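Local coordinates for protein possible glutathione S-transferase (Rhodopseudomonas palustris, PDB 3M8N) that probably transfers glutathione to electrophilic substrates as a glutathione S-transferase, at residues Phe153-Gly156 and Gln157-Ala161; Pro183-Asn186 and Ala187-Arg191. All blocks are in the same frame, centred on the assembly; numbering follows the deposited sequence.

Both contacts are local and lie in the all-helical C-terminal domain of the glutathione S-transferase fold. Contact 1 comes first in the chain. It is the end of the loop between helix 129-146 and helix 160-169, and the start of the latter. Contact 2 is most of helix 183-193, the next helix. Their centres are about 14 Å apart, yet the two touch: CE2 of F153 lies 3.5 Å from CE2 of W188, with the rings edge-to-face. D162, in the first turn of helix 160-169, also joins them. Its OD1 accepts from N of F153 and from NE1 of W188. The start of one helix is thereby tied to the side of the next.

Contact 1. Residues Phe153-Gly156 and Gln157-Ala161; sequences FAAG and QLTIA
A154 and Q157 close a type I' beta turn. The bond from Q157 N to A154 O is long, 3.4 Å, and weak, though nearly straight. A155 and G156 fill the corner, both with positive phi. Past the turn the chain doubles back, and A154 O comes within 3.7 Å of T159 CG2. Further along, CB of F153 faces CB of A161 at 4.5 Å, while the F153 ring leads away toward W96, H146 and W188.

The side chain of Q157 folds back along the turn. From CB, chi1 of 60° sets CG between the backbone N and the carbonyl carbon, over the corner of the turn. There CG meets A155 O at 3.5 Å and A155 CB at 4.1 Å. The chain then runs out extended to the amide. NE2 donates to L158 O at 3.1 Å, with an N-H...O angle of 146°. NE2 sits well above the plane of the L158 carbonyl and misses the lone-pair directions. It also makes a weak bond to S81 O, so two carbonyls share this amide.

T159 sits at the N-cap of helix 160-169. Chi1 of 74° turns OG1 toward the helix, where it accepts a weak 3.3 Å bond from A161 N. T159 N donates to OD2 of D162, the third residue of the helix. This is half of the S/T-x-x-D N-capping box known at this helix of the glutathione S-transferase C-terminal domain, with OG1 bonded weakly to A161 N instead.

Contact 2. Residues Pro183-Asn186 and Ala187-Arg191; sequences PAVN and AWLRR
P183 and A187 begin a regular run of helical bonds, each from an N to the carbonyl four residues earlier. A187 N to P183 O is the shortest at 2.8 Å. W188, L189 and R190 follow with bonds to A184, V185 and N186. At the start of the helix, the carboxylate of E144 takes the N-H groups of A184 and V185.

W188 sends its indole into the interior. Its CG is anti to the backbone N, chi1 172°. The ring then lies with its edge toward V185 O, in plane, and CE3 is 3.8 Å from that oxygen. NE1 is bound by OD1 of D162. Here helix 183-193 packs against helices 129-146 and 160-169 in the helical bundle of the glutathione S-transferase C-terminal domain: W188 touches M143, L165 and T169. One turn of the same helix also pairs V185 CG1 with L189 CD1 at 4.3 Å, and L189 reaches Y166.

The arginines lie back over the helix surface. The R190 chain bends at chi3, -59°, so that one face of the guanidinium covers N186 O, with CZ 3.7 Å from that oxygen. Water 1 lies in the guanidinium plane. It donates to P183 O at 2.8 Å and accepts weakly from R190 NH2. R191 likewise sets a guanidinium face over A187 O. Its NH1 donates to water 2 at 2.9 Å, and that water donates to A184 O.

Contact 1. Residues Phe153-Gly156 and Gln157-Ala161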
loop_
_atom_site.group_PDB
_atom_site.type_symbol
_atom_site.label_atom_id
_atom_site.label_comp_id
_atom_site.label_asym_id
_atom_site.label_seq_id
_atom_site.Cartn_x
_atom_site.Cartn_y
_atom_site.Cartn_z
ATOM N N PHE A 153 -11.657 -11.075 2.148
ATOM C CA PHE A 153 -10.258 -11.162 1.731
ATOM C C PHE A 153 -9.304 -11.706 2.775
ATOM O O PHE A 153 -8.396 -12.429 2.438
ATOM C CB PHE A 153 -9.756 -9.867 1.077
ATOM C CG PHE A 153 -10.232 -9.706 -0.320
ATOM C CD1 PHE A 153 -9.542 -10.293 -1.370
ATOM C CD2 PHE A 153 -11.393 -9.044 -0.589
ATOM C CE1 PHE A 153 -10.011 -10.205 -2.648
ATOM C CE2 PHE A 153 -11.844 -8.956 -1.831
ATOM C CZ PHE A 153 -11.168 -9.530 -2.871
ATOM N N ALA A 154 -9.508 -11.413 4.048
ATOM C CA ALA A 154 -8.576 -11.922 5.061
ATOM C C ALA A 154 -9.328 -12.467 6.244
ATOM O O ALA A 154 -10.354 -11.885 6.603
ATOM C CB ALA A 154 -7.611 -10.758 5.525
ATOM N N ALA A 155 -8.807 -13.542 6.868
ATOM C CA ALA A 155 -9.246 -13.970 8.204
ATOM C C ALA A 155 -10.715 -14.466 8.309
ATOM O O ALA A 155 -11.299 -14.529 9.406
ATOM C CB ALA A 155 -9.037 -12.822 9.203
ATOM N N GLY A 156 -11.317 -14.746 7.162
ATOM C CA GLY A 156 -12.696 -15.163 7.099
ATOM C C GLY A 156 -13.729 -14.207 7.598
ATOM O O GLY A 156 -14.822 -14.631 7.913
ATOM N N GLN A 157 -13.454 -12.924 7.642
ATOM C CA GLN A 157 -14.391 -11.998 8.250
ATOM C C GLN A 157 -14.120 -10.703 7.616
ATOM O O GLN A 157 -13.112 -10.586 6.917
ATOM C CB GLN A 157 -14.144 -11.860 9.750
ATOM C CG GLN A 157 -12.714 -11.345 10.073
ATOM C CD GLN A 157 -12.546 -10.756 11.467
ATOM O OE1 GLN A 157 -12.521 -11.500 12.427
ATOM N NE2 GLN A 157 -12.376 -9.401 11.571
ATOM N N LEU A 158 -15.042 -9.767 7.809
ATOM C CA LEU A 158 -14.882 -8.386 7.368
ATOM C C LEU A 158 -13.712 -7.707 8.132
ATOM O O LEU A 158 -13.683 -7.704 9.375
ATOM C CB LEU A 158 -16.157 -7.595 7.550
ATOM C CG LEU A 158 -16.136 -6.190 6.980
ATOM C CD1 LEU A 158 -16.329 -6.260 5.561
ATOM C CD2 LEU A 158 -17.248 -5.404 7.477
ATOM N N THR A 159 -12.753 -7.166 7.375
ATOM C CA THR A 159 -11.591 -6.496 7.914
ATOM C C THR A 159 -11.431 -5.219 7.077
ATOM O O THR A 159 -12.231 -4.963 6.156
ATOM C CB THR A 159 -10.310 -7.347 7.924
ATOM O OG1 THR A 159 -9.778 -7.477 6.631
ATOM C CG2 THR A 159 -10.527 -8.699 8.428
ATOM N N ILE A 160 -10.436 -4.408 7.419
ATOM C CA ILE A 160 -10.113 -3.209 6.650
ATOM C C ILE A 160 -9.620 -3.501 5.236
ATOM O O ILE A 160 -9.704 -2.654 4.388
ATOM C CB ILE A 160 -9.081 -2.227 7.395
ATOM C CG1 ILE A 160 -7.951 -3.025 8.000
ATOM C CG2 ILE A 160 -9.775 -1.381 8.368
ATOM C CD1 ILE A 160 -6.707 -2.189 8.257
ATOM N N ALA A 161 -9.109 -4.692 4.980
ATOM C CA ALA A 161 -8.771 -5.113 3.620
ATOM C C ALA A 161 -9.943 -5.072 2.677
ATOM O O ALA A 161 -9.750 -4.689 1.549
ATOM C CB ALA A 161 -8.190 -6.481 3.580
#

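Contact 2. Residues Pro183-Asn186 and Ala187-Arg191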
loop_
_atom_site.group_PDB
_atom_site.type_symbol
_atom_site.label_atom_id
_atom_site.label_comp_id
_atom_site.label_asym_id
_atom_site.label_seq_id
_atom_site.Cartn_x
_atom_site.Cartn_y
_atom_site.Cartn_z
ATOM N N PRO A 183 -18.728 -12.782 -10.919
ATOM C CA PRO A 183 -19.813 -13.022 -9.949
ATOM C C PRO A 183 -19.359 -13.081 -8.485
ATOM O O PRO A 183 -20.059 -12.561 -7.641
ATOM C CB PRO A 183 -20.378 -14.391 -10.386
ATOM C CG PRO A 183 -19.280 -15.015 -11.213
ATOM C CD PRO A 183 -18.567 -13.915 -11.858
ATOM N N ALA A 184 -18.220 -13.724 -8.203
ATOM C CA ALA A 184 -17.655 -13.797 -6.854
ATOM C C ALA A 184 -17.314 -12.412 -6.379
ATOM O O ALA A 184 -17.592 -12.074 -5.237
ATOM C CB ALA A 184 -16.437 -14.664 -6.837
ATOM N N VAL A 185 -16.812 -11.578 -7.275
ATOM C CA VAL A 185 -16.542 -10.195 -6.934
ATOM C C VAL A 185 -17.801 -9.500 -6.607
ATOM O O VAL A 185 -17.866 -8.770 -5.663
ATOM C CB VAL A 185 -15.703 -9.410 -8.022
ATOM C CG1 VAL A 185 -15.675 -7.918 -7.739
ATOM C CG2 VAL A 185 -14.282 -9.917 -8.047
ATOM N N ASN A 186 -18.813 -9.715 -7.412
ATOM C CA ASN A 186 -20.020 -8.980 -7.236
ATOM C C ASN A 186 -20.789 -9.400 -5.983
ATOM O O ASN A 186 -21.466 -8.597 -5.362
ATOM C CB ASN A 186 -20.880 -9.186 -8.478
ATOM C CG ASN A 186 -20.353 -8.438 -9.749
ATOM O OD1 ASN A 186 -20.136 -9.072 -10.794
ATOM N ND2 ASN A 186 -20.225 -7.100 -9.676
ATOM N N ALA A 187 -20.676 -10.666 -5.609
ATOM C CA ALA A 187 -21.316 -11.181 -4.390
ATOM C C ALA A 187 -20.654 -10.570 -3.170
ATOM O O ALA A 187 -21.320 -10.203 -2.199
ATOM C CB ALA A 187 -21.229 -12.740 -4.324
ATOM N N TRP A 188 -19.327 -10.452 -3.258
ATOM C CA TRP A 188 -18.496 -9.755 -2.252
ATOM C C TRP A 188 -18.890 -8.267 -2.043
ATOM O O TRP A 188 -19.114 -7.809 -0.917
ATOM C CB TRP A 188 -16.993 -9.943 -2.576
ATOM C CG TRP A 188 -16.120 -9.102 -1.719
ATOM C CD1 TRP A 188 -15.755 -9.347 -0.448
ATOM C CD2 TRP A 188 -15.552 -7.854 -2.066
ATOM N NE1 TRP A 188 -14.962 -8.339 0.033
ATOM C CE2 TRP A 188 -14.816 -7.406 -0.951
ATOM C CE3 TRP A 188 -15.577 -7.075 -3.220
ATOM C CZ2 TRP A 188 -14.115 -6.206 -0.949
ATOM C CZ3 TRP A 188 -14.864 -5.906 -3.228
ATOM C CH2 TRP A 188 -14.148 -5.477 -2.080
ATOM N N LEU A 189 -19.074 -7.533 -3.129
ATOM C CA LEU A 189 -19.546 -6.149 -3.035
ATOM C C LEU A 189 -20.828 -6.049 -2.313
ATOM O O LEU A 189 -20.974 -5.167 -1.484
ATOM C CB LEU A 189 -19.694 -5.494 -4.422
ATOM C CG LEU A 189 -18.451 -5.362 -5.301
ATOM C CD1 LEU A 189 -18.828 -5.209 -6.775
ATOM C CD2 LEU A 189 -17.635 -4.196 -4.797
ATOM N N ARG A 190 -21.772 -6.936 -2.634
ATOM C CA ARG A 190 -23.068 -6.950 -1.954
ATOM C C ARG A 190 -22.891 -7.336 -0.524
ATOM O O ARG A 190 -23.557 -6.793 0.304
ATOM C CB ARG A 190 -24.126 -7.852 -2.651
ATOM C CG ARG A 190 -24.742 -7.223 -3.969
ATOM C CD ARG A 190 -25.885 -8.059 -4.730
ATOM N NE ARG A 190 -25.402 -9.387 -5.151
ATOM C CZ ARG A 190 -24.877 -9.701 -6.348
ATOM N NH1 ARG A 190 -24.785 -8.796 -7.330
ATOM N NH2 ARG A 190 -24.434 -10.928 -6.552
ATOM N N ARG A 191 -21.984 -8.254 -0.203
ATOM C CA ARG A 191 -21.771 -8.637 1.190
ATOM C C ARG A 191 -21.281 -7.460 2.028
ATOM O O ARG A 191 -21.757 -7.205 3.136
ATOM C CB ARG A 191 -20.756 -9.733 1.173
ATOM C CG ARG A 191 -20.720 -10.578 2.339
ATOM C CD ARG A 191 -19.682 -11.699 2.136
ATOM N NE ARG A 191 -20.151 -12.689 1.189
ATOM C CZ ARG A 191 -19.635 -12.988 -0.005
ATOM N NH1 ARG A 191 -18.547 -12.424 -0.485
ATOM N NH2 ARG A 191 -20.252 -13.904 -0.745
HETATM O O HOH W 1 -22.734 -13.097 -8.190
HETATM O O HOH W 2 -17.777 -13.733 -2.983
#